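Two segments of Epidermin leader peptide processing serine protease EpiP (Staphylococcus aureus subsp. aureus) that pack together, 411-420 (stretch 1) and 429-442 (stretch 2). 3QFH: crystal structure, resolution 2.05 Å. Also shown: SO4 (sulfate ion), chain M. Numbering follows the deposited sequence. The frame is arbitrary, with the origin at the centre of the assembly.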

# COMPACT_ATOMS: atom_id res chain seq x y z
N GLU A 411 -15.74 -9.67 -3.70
CA GLU A 411 -16.88 -9.72 -4.62
C GLU A 411 -18.07 -8.92 -4.11
O GLU A 411 -18.77 -8.31 -4.89
N LEU A 412 -18.29 -8.94 -2.80
CA LEU A 412 -19.37 -8.16 -2.22
C LEU A 412 -19.03 -6.66 -2.40
O LEU A 412 -19.88 -5.86 -2.83
N LEU A 413 -17.78 -6.29 -2.13
CA LEU A 413 -17.34 -4.91 -2.33
C LEU A 413 -17.61 -4.48 -3.78
O LEU A 413 -18.24 -3.46 -4.03
N TYR A 414 -17.17 -5.29 -4.72
CA TYR A 414 -17.32 -4.94 -6.13
C TYR A 414 -18.74 -4.86 -6.66
O TYR A 414 -19.04 -4.00 -7.49
N GLN A 415 -19.60 -5.77 -6.20
CA GLN A 415 -20.97 -5.86 -6.70
C GLN A 415 -21.99 -5.09 -5.90
O GLN A 415 -22.97 -4.65 -6.47
N HIS A 416 -21.79 -4.96 -4.59
CA HIS A 416 -22.76 -4.25 -3.73
C HIS A 416 -22.16 -3.13 -2.90
O HIS A 416 -22.88 -2.50 -2.15
N GLY A 417 -20.87 -2.89 -3.02
CA GLY A 417 -20.21 -1.88 -2.19
C GLY A 417 -19.73 -0.64 -2.91
O GLY A 417 -18.92 0.09 -2.39
N THR A 418 -20.21 -0.43 -4.13
CA THR A 418 -19.82 0.74 -4.89
C THR A 418 -21.05 1.40 -5.49
O THR A 418 -22.11 0.80 -5.57
N SER A 419 -20.87 2.65 -5.88
CA SER A 419 -21.86 3.41 -6.59
C SER A 419 -21.85 2.89 -8.04
O SER A 419 -20.80 2.46 -8.53
N LYS A 420 -23.00 2.91 -8.71
CA LYS A 420 -23.08 2.50 -10.09
C LYS A 420 -23.39 3.68 -10.99
O LYS A 420 -24.07 3.55 -11.99
N GLY A 429 -13.17 1.37 -12.43
CA GLY A 429 -13.32 -0.02 -12.09
C GLY A 429 -14.80 -0.20 -11.83
O GLY A 429 -15.62 0.36 -12.56
N HIS A 430 -15.14 -0.93 -10.79
CA HIS A 430 -16.56 -1.18 -10.44
C HIS A 430 -17.30 0.05 -9.93
O HIS A 430 -18.53 0.03 -9.82
N GLY A 431 -16.58 1.12 -9.63
CA GLY A 431 -17.19 2.38 -9.24
C GLY A 431 -16.59 2.95 -7.99
O GLY A 431 -15.65 2.40 -7.43
N GLU A 432 -17.16 4.07 -7.53
CA GLU A 432 -16.69 4.71 -6.31
C GLU A 432 -17.22 3.94 -5.10
O GLU A 432 -18.37 3.52 -5.07
N LEU A 433 -16.35 3.75 -4.13
CA LEU A 433 -16.67 3.08 -2.86
C LEU A 433 -17.93 3.67 -2.19
O LEU A 433 -18.06 4.89 -2.11
N ASP A 434 -18.83 2.81 -1.71
CA ASP A 434 -20.04 3.25 -0.96
C ASP A 434 -20.22 2.28 0.22
O ASP A 434 -20.76 1.17 0.09
N VAL A 435 -19.72 2.72 1.37
CA VAL A 435 -19.71 1.91 2.58
C VAL A 435 -21.11 1.70 3.12
O VAL A 435 -21.42 0.63 3.66
N TYR A 436 -21.98 2.69 2.94
CA TYR A 436 -23.35 2.52 3.41
C TYR A 436 -24.01 1.34 2.69
O TYR A 436 -24.64 0.48 3.33
N LYS A 437 -23.84 1.29 1.37
CA LYS A 437 -24.38 0.17 0.60
C LYS A 437 -23.77 -1.16 1.03
O LYS A 437 -24.48 -2.14 1.20
N ALA A 438 -22.45 -1.19 1.19
CA ALA A 438 -21.73 -2.43 1.55
C ALA A 438 -22.23 -3.04 2.88
O ALA A 438 -22.27 -4.26 3.03
N LEU A 439 -22.61 -2.18 3.82
CA LEU A 439 -23.10 -2.64 5.12
C LEU A 439 -24.60 -2.94 5.15
O LEU A 439 -25.10 -3.44 6.13
N ASN A 440 -25.33 -2.65 4.08
CA ASN A 440 -26.76 -2.87 4.11
C ASN A 440 -27.30 -3.85 3.07
O ASN A 440 -28.45 -3.73 2.65
N VAL A 441 -26.48 -4.83 2.67
CA VAL A 441 -26.90 -5.81 1.67
C VAL A 441 -28.08 -6.65 2.17
O VAL A 441 -28.94 -7.04 1.39
N ALA A 442 -28.15 -6.90 3.47
CA ALA A 442 -29.26 -7.66 4.03
C ALA A 442 -30.52 -6.80 4.11
O ALA A 442 -31.62 -7.34 4.24

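The most unusual feature of this contact is a tyrosine-histidine stack that ends at a bound sulfate. The rings of Y414 and H430 form an offset stack, their centroids 4.5 Å apart and their planes inclined by 21°, with Y414 CG approaching H430 CD2 to 3.3 Å. Both side chains take the m rotamer (chi1 -66° and -65°). The imidazole also receives the start of the tyrosine side chain over its face, Y414 CB lying 3.7 Å from the ring centroid in a CH-pi contact. H430, whose CA-to-CB bond points toward stretch 1, has more area covered by the other stretch than any other residue here. Y414 covers one face of the ring, and the sulfate, probably acquired from the crystallisation liquor, lies at its edge: H430 ND1 donates to SO4 O4 at 2.7 Å. Q415, also m at chi1, starts away from stretch 2, but its end returns to bring Q415 NE2 within 4.0 Å of H430 CE1 and to give a weak hydrogen bond to the same ion, Q415 NE2 to SO4 O1 at 3.4 Å.

Beyond the helix in stretch 1, the backbones meet in a single bridge between T418 and L433. Two well-aligned hydrogen bonds hold it, D434 N to G417 O and S419 N to E432 O, each 2.8 Å long. T418 CA also lies 3.1 Å from E432 O, a CA-H...O contact beside the two hydrogen bonds. The T418 side chain, p at chi1, points sideways and places T418 OG1 2.9 Å from H430 O and 3.2 Å from S419 O, two carbonyls within reach of one hydroxyl proton. Two glycines lie at this meeting. A CB on G431 would strike S419 O across the contact, at 2.2 Å, while one on G417 would clash with L413 O of its own stretch and be tight against A438 CB; as it is, G417 CA rests 3.8 Å from A438 CB.

Apolar contacts extend the packing: one joins L413 to L433, and V441 meets L412 and H416. L413 and L433 both begin away from the opposing stretch, yet their chi1 t, chi2 p conformations bring their ends together, with L413 CD1 3.6 Å from L433 CD1. L412 and H416 instead point toward stretch 2. L412, t at both chi angles, places L412 CD2 4.0 Å from V441 CG2 and 3.8 Å from A438 O. H416 (chi1 m) sets H416 CB 3.7 Å from V441 CG2, and V441 CG1 lies over one face of its imidazole. V441, with chi1 t, thus serves both residues.

At the start of the second helix, D434 is the N-cap: in its t rotamer, D434 OD2 accepts from K437 N at 3.2 Å. K437 begins toward stretch 1, where K437 CB lies 3.4 Å from H416 O, but its end leads away. S419 (chi1 t) and the extended E432 (chi1 and chi2 t) are joined through water 1, which lies 3.1 Å from S419 OG and donates to E432 OE1 at 3.0 Å.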

# COMPACT_ATOMS: atom_id res chain seq x y z
CB GLU A 411 -17.28 -11.16 -4.98
CG GLU A 411 -16.18 -11.85 -5.81
CD GLU A 411 -15.77 -11.02 -7.06
OE1 GLU A 411 -16.67 -10.59 -7.82
OE2 GLU A 411 -14.55 -10.80 -7.28
CB LEU A 412 -19.57 -8.55 -0.75
CG LEU A 412 -20.82 -7.98 -0.07
CD1 LEU A 412 -21.28 -8.91 1.06
CD2 LEU A 412 -20.60 -6.54 0.43
CB LEU A 413 -15.85 -4.76 -1.98
CG LEU A 413 -15.20 -3.39 -2.25
CD1 LEU A 413 -15.68 -2.37 -1.24
CD2 LEU A 413 -13.68 -3.46 -2.23
CB TYR A 414 -16.53 -5.90 -7.03
CG TYR A 414 -15.02 -5.85 -6.88
CD1 TYR A 414 -14.38 -4.74 -6.30
CD2 TYR A 414 -14.22 -6.83 -7.47
CE1 TYR A 414 -12.99 -4.68 -6.21
CE2 TYR A 414 -12.83 -6.77 -7.40
CZ TYR A 414 -12.22 -5.68 -6.77
OH TYR A 414 -10.86 -5.63 -6.69
CB GLN A 415 -21.40 -7.33 -6.76
CG GLN A 415 -20.55 -8.19 -7.68
CD GLN A 415 -20.57 -7.70 -9.12
OE1 GLN A 415 -21.61 -7.27 -9.63
NE2 GLN A 415 -19.42 -7.78 -9.78
CB HIS A 416 -23.44 -5.25 -2.77
CG HIS A 416 -24.06 -6.42 -3.46
ND1 HIS A 416 -25.34 -6.39 -3.97
CD2 HIS A 416 -23.55 -7.63 -3.79
CE1 HIS A 416 -25.61 -7.55 -4.55
NE2 HIS A 416 -24.54 -8.32 -4.45
CB THR A 418 -18.86 0.40 -6.07
OG1 THR A 418 -19.60 -0.18 -7.14
CG2 THR A 418 -17.70 -0.53 -5.64
CB SER A 419 -21.45 4.90 -6.57
OG SER A 419 -22.08 5.63 -7.60
CB LYS A 420 -24.08 1.33 -10.27
CG LYS A 420 -23.52 0.03 -9.66
CD LYS A 420 -24.32 -1.21 -10.02
CE LYS A 420 -23.60 -2.47 -9.51
NZ LYS A 420 -24.29 -3.73 -9.89
CB HIS A 430 -16.69 -2.32 -9.44
CG HIS A 430 -16.25 -3.64 -9.98
ND1 HIS A 430 -17.07 -4.41 -10.78
CD2 HIS A 430 -15.10 -4.33 -9.83
CE1 HIS A 430 -16.42 -5.52 -11.11
NE2 HIS A 430 -15.23 -5.50 -10.54
CB GLU A 432 -17.15 6.18 -6.25
CG GLU A 432 -16.45 7.00 -5.16
CD GLU A 432 -16.92 8.44 -5.12
OE1 GLU A 432 -18.15 8.68 -5.07
OE2 GLU A 432 -16.04 9.35 -5.11
CB LEU A 433 -15.46 3.27 -1.94
CG LEU A 433 -15.50 2.70 -0.51
CD1 LEU A 433 -15.71 1.19 -0.51
CD2 LEU A 433 -14.21 3.09 0.23
CB ASP A 434 -21.29 3.29 -1.85
CG ASP A 434 -22.52 3.91 -1.14
OD1 ASP A 434 -23.46 4.33 -1.87
OD2 ASP A 434 -22.56 4.00 0.12
CB VAL A 435 -18.76 2.54 3.64
CG1 VAL A 435 -18.81 1.80 4.97
CG2 VAL A 435 -17.33 2.58 3.08
CB TYR A 436 -24.15 3.80 3.22
CG TYR A 436 -25.57 3.69 3.66
CD1 TYR A 436 -25.93 3.90 4.99
CD2 TYR A 436 -26.58 3.43 2.74
CE1 TYR A 436 -27.24 3.82 5.40
CE2 TYR A 436 -27.91 3.34 3.14
CZ TYR A 436 -28.23 3.54 4.47
OH TYR A 436 -29.53 3.46 4.87
CB LYS A 437 -24.19 0.36 -0.90
CG LYS A 437 -25.12 1.38 -1.56
CD LYS A 437 -24.99 1.35 -3.09
CE LYS A 437 -25.84 2.43 -3.76
NZ LYS A 437 -27.32 2.25 -3.54
CB ALA A 438 -20.23 -2.18 1.62
CB LEU A 439 -22.77 -1.60 6.20
CG LEU A 439 -21.27 -1.33 6.39
CD1 LEU A 439 -21.03 -0.24 7.42
CD2 LEU A 439 -20.56 -2.60 6.77
CB ASN A 440 -27.46 -1.51 4.01
CG ASN A 440 -27.31 -0.71 5.29
OD1 ASN A 440 -27.90 -1.05 6.29
ND2 ASN A 440 -26.53 0.38 5.24
CB VAL A 441 -25.75 -6.74 1.25
CG1 VAL A 441 -26.23 -7.78 0.23
CG2 VAL A 441 -24.59 -5.91 0.67
CB ALA A 442 -28.91 -8.22 5.41
S SO4 M . -20.12 -4.63 -12.65
O1 SO4 M . -19.68 -6.02 -12.65
O2 SO4 M . -20.93 -4.31 -13.82
O3 SO4 M . -20.87 -4.38 -11.42
O4 SO4 M . -18.94 -3.76 -12.66
O HOH W 1 -20.28 8.17 -7.19